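Local atomic coordinates of peptide ABC transporter permease (Staphylococcus hominis, PDB entry 6EXS), a protein that probably imports peptides across the bacterial membrane as a POT-family transporter, and binds a thioalcohol-conjugated peptide, a precursor of human axillary malodour. Residues W27-S31 / G188-G192; H102-S106 / F182-A186. One frame throughout, in Å; residues are numbered along the deposited sequence.

Interaction 1: residues W27-S31 / G188-G192; sequences WERFS and GMALG
Where the ExxER signature of the POT family ends, at Glu28 and Arg29 of helix 16-44, Trp27 and Glu28 pack on Gly188 and Met189 of helix 178-204. The segments run nearly antiparallel (167°), with axes 8.0 Å apart. Two glycines one turn apart permit this approach: Trp27 CB lies 3.3 Å from Gly188 O and 3.9 Å from Gly192 CA. The indole extends along the helix past Gly188, and Leu191 CD1 lies over one of its faces. Met189 packs against Glu28 and Ser31. Its CG stands anti to the backbone N (chi1 -176°), and a bend at chi2 lays SD alongside Glu28, 3.6 Å from Glu28 CA. Ser31 OG touches Met189 CB at 3.5 Å while donating to Trp27 O at 2.7 Å, a carbonyl that also accepts from Ser31 N. Beyond the interface, Arg29 grips the Glu28 carboxylate side-on with NE and NH2; the NH2 to OE1 bond is 3.0 Å long and nearly straight (170°), on the syn lone pair. Arg29 also touches Val158 of the ligand pocket. The whole is an antiparallel transmembrane helix pair with two glycines packed against the end of the ExxER motif, a sequence linked in this family to proton coupling.

Interaction 2: residues H102-S106 / F182-A186; sequences HICLS and FLLAA
Leu105 meets the ring of Phe182 in a CH-pi contact, the main apolar element of this interface. Its CD1 sits over one face, 3.8 Å from the Phe182 centroid and 18° off the ring normal, displaced toward the rim, while Leu105 CB covers the inner end of the ring at 3.6 Å from Phe182 CG. Phe182 CG lies beside its own backbone N (chi1 -66°), and the two side chains cross at a slant rather than run alongside each other.

One turn away, the helices approach through small groups: His102 CB rests 3.7 Å from Ala186 CA, and its imidazole continues past the methyl of Ala185. Next to Leu105, Ser106 OG is pressed against the backbone of the partner helix, 3.2 Å from Leu183 CA; its bond goes back into its own helix, to His102 O at 3.2 Å, with the donor tilted from the carbonyl plane. No direct hydrogen bond joins the segments. A water does so instead: it lies in the imidazole plane at the ring edge, 2.7 Å from His102 ND1, and donates to Phe182 O at 3.1 Å. This bridge ties a buried ring nitrogen to a backbone carbonyl and would restrict rotation of the imidazole.

In the second shell, Leu105 O accepts a hydrogen bond from His179 ND1, and Tyr42 meets the Phe182 ring edge-to-face. The segment axes are 8.1 Å apart, and the two helix segments run at 154° to each other, roughly antiparallel. Helix 16-44 closes one flank, touching His102 through Ser31 and Met35 and Leu105 through Met35 and Leu39; helix 110-137 lies against Cys104 and Leu105, and helix 147-174 against Leu184.

Helix 178-204 is common to both contacts, whose centres lie 11 Å apart: residues 182-186 meet helix 74-106 in interaction 2, and residues 188-192, after one intervening residue, meet helix 16-44 in interaction 1. Along the chain the order is 27-31, 102-106, 182-186, 188-192, so interaction 2 is nested within the loop closed by interaction 1. The two also touch: Ser31 CB is 3.0 Å from Ala185 O, and Ser31 O is 3.3 Å from His102 CE1. Three transmembrane helices are thereby packed together on one side of the chain's centre, joining the ExxER-bearing helix beside the ligand pocket to the bundle around it.

Interaction 1: residues W27-S31 / G188-G192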
# COMPACT_ATOMS: atom_id res chain seq x y z
N TRP A 27 10.33 -11.61 1.87
CA TRP A 27 9.55 -12.74 1.39
C TRP A 27 8.04 -12.53 1.45
O TRP A 27 7.32 -13.07 0.60
CB TRP A 27 9.97 -14.04 2.09
CG TRP A 27 11.30 -14.53 1.59
CD1 TRP A 27 12.48 -14.54 2.27
CD2 TRP A 27 11.62 -14.96 0.25
NE1 TRP A 27 13.50 -14.98 1.47
CE2 TRP A 27 13.00 -15.24 0.22
CE3 TRP A 27 10.85 -15.18 -0.91
CZ2 TRP A 27 13.64 -15.72 -0.93
CZ3 TRP A 27 11.49 -15.64 -2.05
CH2 TRP A 27 12.86 -15.92 -2.06
N GLU A 28 7.56 -11.71 2.40
CA GLU A 28 6.14 -11.37 2.47
C GLU A 28 5.82 -10.35 1.37
O GLU A 28 4.77 -10.46 0.74
CB GLU A 28 5.76 -10.82 3.86
CG GLU A 28 4.25 -10.66 4.06
CD GLU A 28 3.64 -9.38 3.53
OE1 GLU A 28 2.53 -9.44 2.95
OE2 GLU A 28 4.28 -8.32 3.68
N ARG A 29 6.71 -9.36 1.16
CA ARG A 29 6.53 -8.36 0.12
C ARG A 29 6.73 -8.95 -1.30
O ARG A 29 5.99 -8.56 -2.21
CB ARG A 29 7.40 -7.12 0.37
CG ARG A 29 7.08 -6.37 1.67
CD ARG A 29 5.82 -5.50 1.59
NE ARG A 29 4.63 -6.31 1.80
CZ ARG A 29 3.38 -5.91 1.56
NH1 ARG A 29 3.15 -4.68 1.11
NH2 ARG A 29 2.36 -6.72 1.80
N PHE A 30 7.69 -9.90 -1.46
CA PHE A 30 7.97 -10.65 -2.69
C PHE A 30 6.68 -11.38 -3.09
O PHE A 30 6.19 -11.22 -4.21
CB PHE A 30 9.09 -11.68 -2.45
CG PHE A 30 9.37 -12.62 -3.60
CD1 PHE A 30 8.65 -13.80 -3.74
CD2 PHE A 30 10.36 -12.34 -4.53
CE1 PHE A 30 8.88 -14.67 -4.82
CE2 PHE A 30 10.61 -13.21 -5.60
CZ PHE A 30 9.86 -14.36 -5.75
N SER A 31 6.14 -12.18 -2.16
CA SER A 31 4.94 -12.97 -2.40
C SER A 31 3.68 -12.09 -2.53
O SER A 31 2.83 -12.43 -3.36
CB SER A 31 4.80 -14.06 -1.36
OG SER A 31 4.76 -13.53 -0.04
N GLY A 188 7.36 -18.99 -1.12
CA GLY A 188 8.20 -17.84 -0.80
C GLY A 188 7.84 -17.28 0.56
O GLY A 188 8.72 -17.01 1.39
N MET A 189 6.53 -17.17 0.82
CA MET A 189 5.98 -16.69 2.08
C MET A 189 6.27 -17.70 3.21
O MET A 189 6.54 -17.27 4.33
CB MET A 189 4.48 -16.40 1.91
CG MET A 189 3.80 -15.81 3.12
SD MET A 189 4.57 -14.35 3.84
CE MET A 189 3.85 -14.35 5.39
N ALA A 190 6.27 -19.02 2.91
CA ALA A 190 6.60 -20.05 3.91
C ALA A 190 8.08 -19.90 4.37
O ALA A 190 8.35 -20.08 5.56
CB ALA A 190 6.36 -21.44 3.35
N LEU A 191 9.00 -19.52 3.45
CA LEU A 191 10.43 -19.31 3.74
C LEU A 191 10.61 -18.18 4.74
O LEU A 191 11.42 -18.31 5.65
CB LEU A 191 11.24 -19.02 2.47
CG LEU A 191 11.45 -20.17 1.48
CD1 LEU A 191 12.46 -19.79 0.41
CD2 LEU A 191 11.90 -21.47 2.20
N GLY A 192 9.82 -17.11 4.57
CA GLY A 192 9.79 -15.96 5.46
C GLY A 192 9.35 -16.40 6.85
O GLY A 192 10.02 -16.07 7.83

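Interaction 2: residues H102-S106 / F182-A186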
# COMPACT_ATOMS: atom_id res chain seq x y z
N HIS A 102 -2.56 -17.34 0.30
CA HIS A 102 -1.78 -17.70 -0.88
C HIS A 102 -2.10 -19.13 -1.32
O HIS A 102 -2.13 -19.40 -2.52
CB HIS A 102 -0.27 -17.49 -0.64
CG HIS A 102 0.17 -16.05 -0.63
ND1 HIS A 102 0.30 -15.33 -1.80
CD2 HIS A 102 0.55 -15.27 0.41
CE1 HIS A 102 0.73 -14.13 -1.43
NE2 HIS A 102 0.89 -14.05 -0.12
N ILE A 103 -2.38 -20.04 -0.35
CA ILE A 103 -2.75 -21.43 -0.65
C ILE A 103 -4.12 -21.46 -1.35
O ILE A 103 -4.27 -22.18 -2.33
CB ILE A 103 -2.62 -22.37 0.60
CG1 ILE A 103 -1.13 -22.52 1.02
CG2 ILE A 103 -3.23 -23.76 0.33
CD1 ILE A 103 -0.89 -22.94 2.48
N CYS A 104 -5.09 -20.60 -0.90
CA CYS A 104 -6.43 -20.47 -1.50
C CYS A 104 -6.34 -20.31 -3.03
O CYS A 104 -7.06 -20.99 -3.76
CB CYS A 104 -7.21 -19.31 -0.88
SG CYS A 104 -7.71 -19.57 0.84
N LEU A 105 -5.42 -19.42 -3.50
CA LEU A 105 -5.18 -19.12 -4.91
C LEU A 105 -4.53 -20.26 -5.69
O LEU A 105 -4.71 -20.34 -6.90
CB LEU A 105 -4.36 -17.84 -5.08
CG LEU A 105 -5.12 -16.52 -4.95
CD1 LEU A 105 -4.20 -15.38 -5.13
CD2 LEU A 105 -6.28 -16.42 -5.97
N SER A 106 -3.76 -21.14 -5.00
CA SER A 106 -3.08 -22.30 -5.59
C SER A 106 -4.04 -23.44 -5.92
O SER A 106 -3.80 -24.18 -6.87
CB SER A 106 -2.00 -22.82 -4.67
OG SER A 106 -1.10 -21.77 -4.37
N PHE A 182 1.01 -18.68 -8.09
CA PHE A 182 0.46 -18.39 -6.77
C PHE A 182 1.00 -19.36 -5.73
O PHE A 182 1.07 -19.01 -4.56
CB PHE A 182 -1.09 -18.41 -6.79
CG PHE A 182 -1.79 -17.34 -7.60
CD1 PHE A 182 -1.47 -16.00 -7.43
CD2 PHE A 182 -2.79 -17.68 -8.50
CE1 PHE A 182 -2.12 -15.01 -8.18
CE2 PHE A 182 -3.43 -16.69 -9.26
CZ PHE A 182 -3.10 -15.36 -9.07
N LEU A 183 1.39 -20.58 -6.16
CA LEU A 183 2.00 -21.59 -5.29
C LEU A 183 3.44 -21.16 -4.97
O LEU A 183 3.86 -21.31 -3.82
CB LEU A 183 1.95 -22.99 -5.92
CG LEU A 183 2.55 -24.17 -5.12
CD1 LEU A 183 1.81 -24.42 -3.80
CD2 LEU A 183 2.58 -25.43 -5.97
N LEU A 184 4.16 -20.58 -5.96
CA LEU A 184 5.52 -20.07 -5.80
C LEU A 184 5.54 -18.91 -4.78
O LEU A 184 6.43 -18.87 -3.94
CB LEU A 184 6.12 -19.65 -7.15
CG LEU A 184 7.63 -19.30 -7.20
CD1 LEU A 184 8.50 -20.42 -6.61
CD2 LEU A 184 8.08 -19.07 -8.63
N ALA A 185 4.52 -18.01 -4.83
CA ALA A 185 4.35 -16.92 -3.87
C ALA A 185 4.07 -17.53 -2.49
O ALA A 185 4.69 -17.10 -1.51
CB ALA A 185 3.21 -16.00 -4.29
N ALA A 186 3.24 -18.61 -2.42
CA ALA A 186 2.95 -19.33 -1.18
C ALA A 186 4.22 -19.89 -0.53
O ALA A 186 4.44 -19.65 0.64
CB ALA A 186 1.94 -20.44 -1.42
O HOH W 1 -0.41 -16.29 -4.27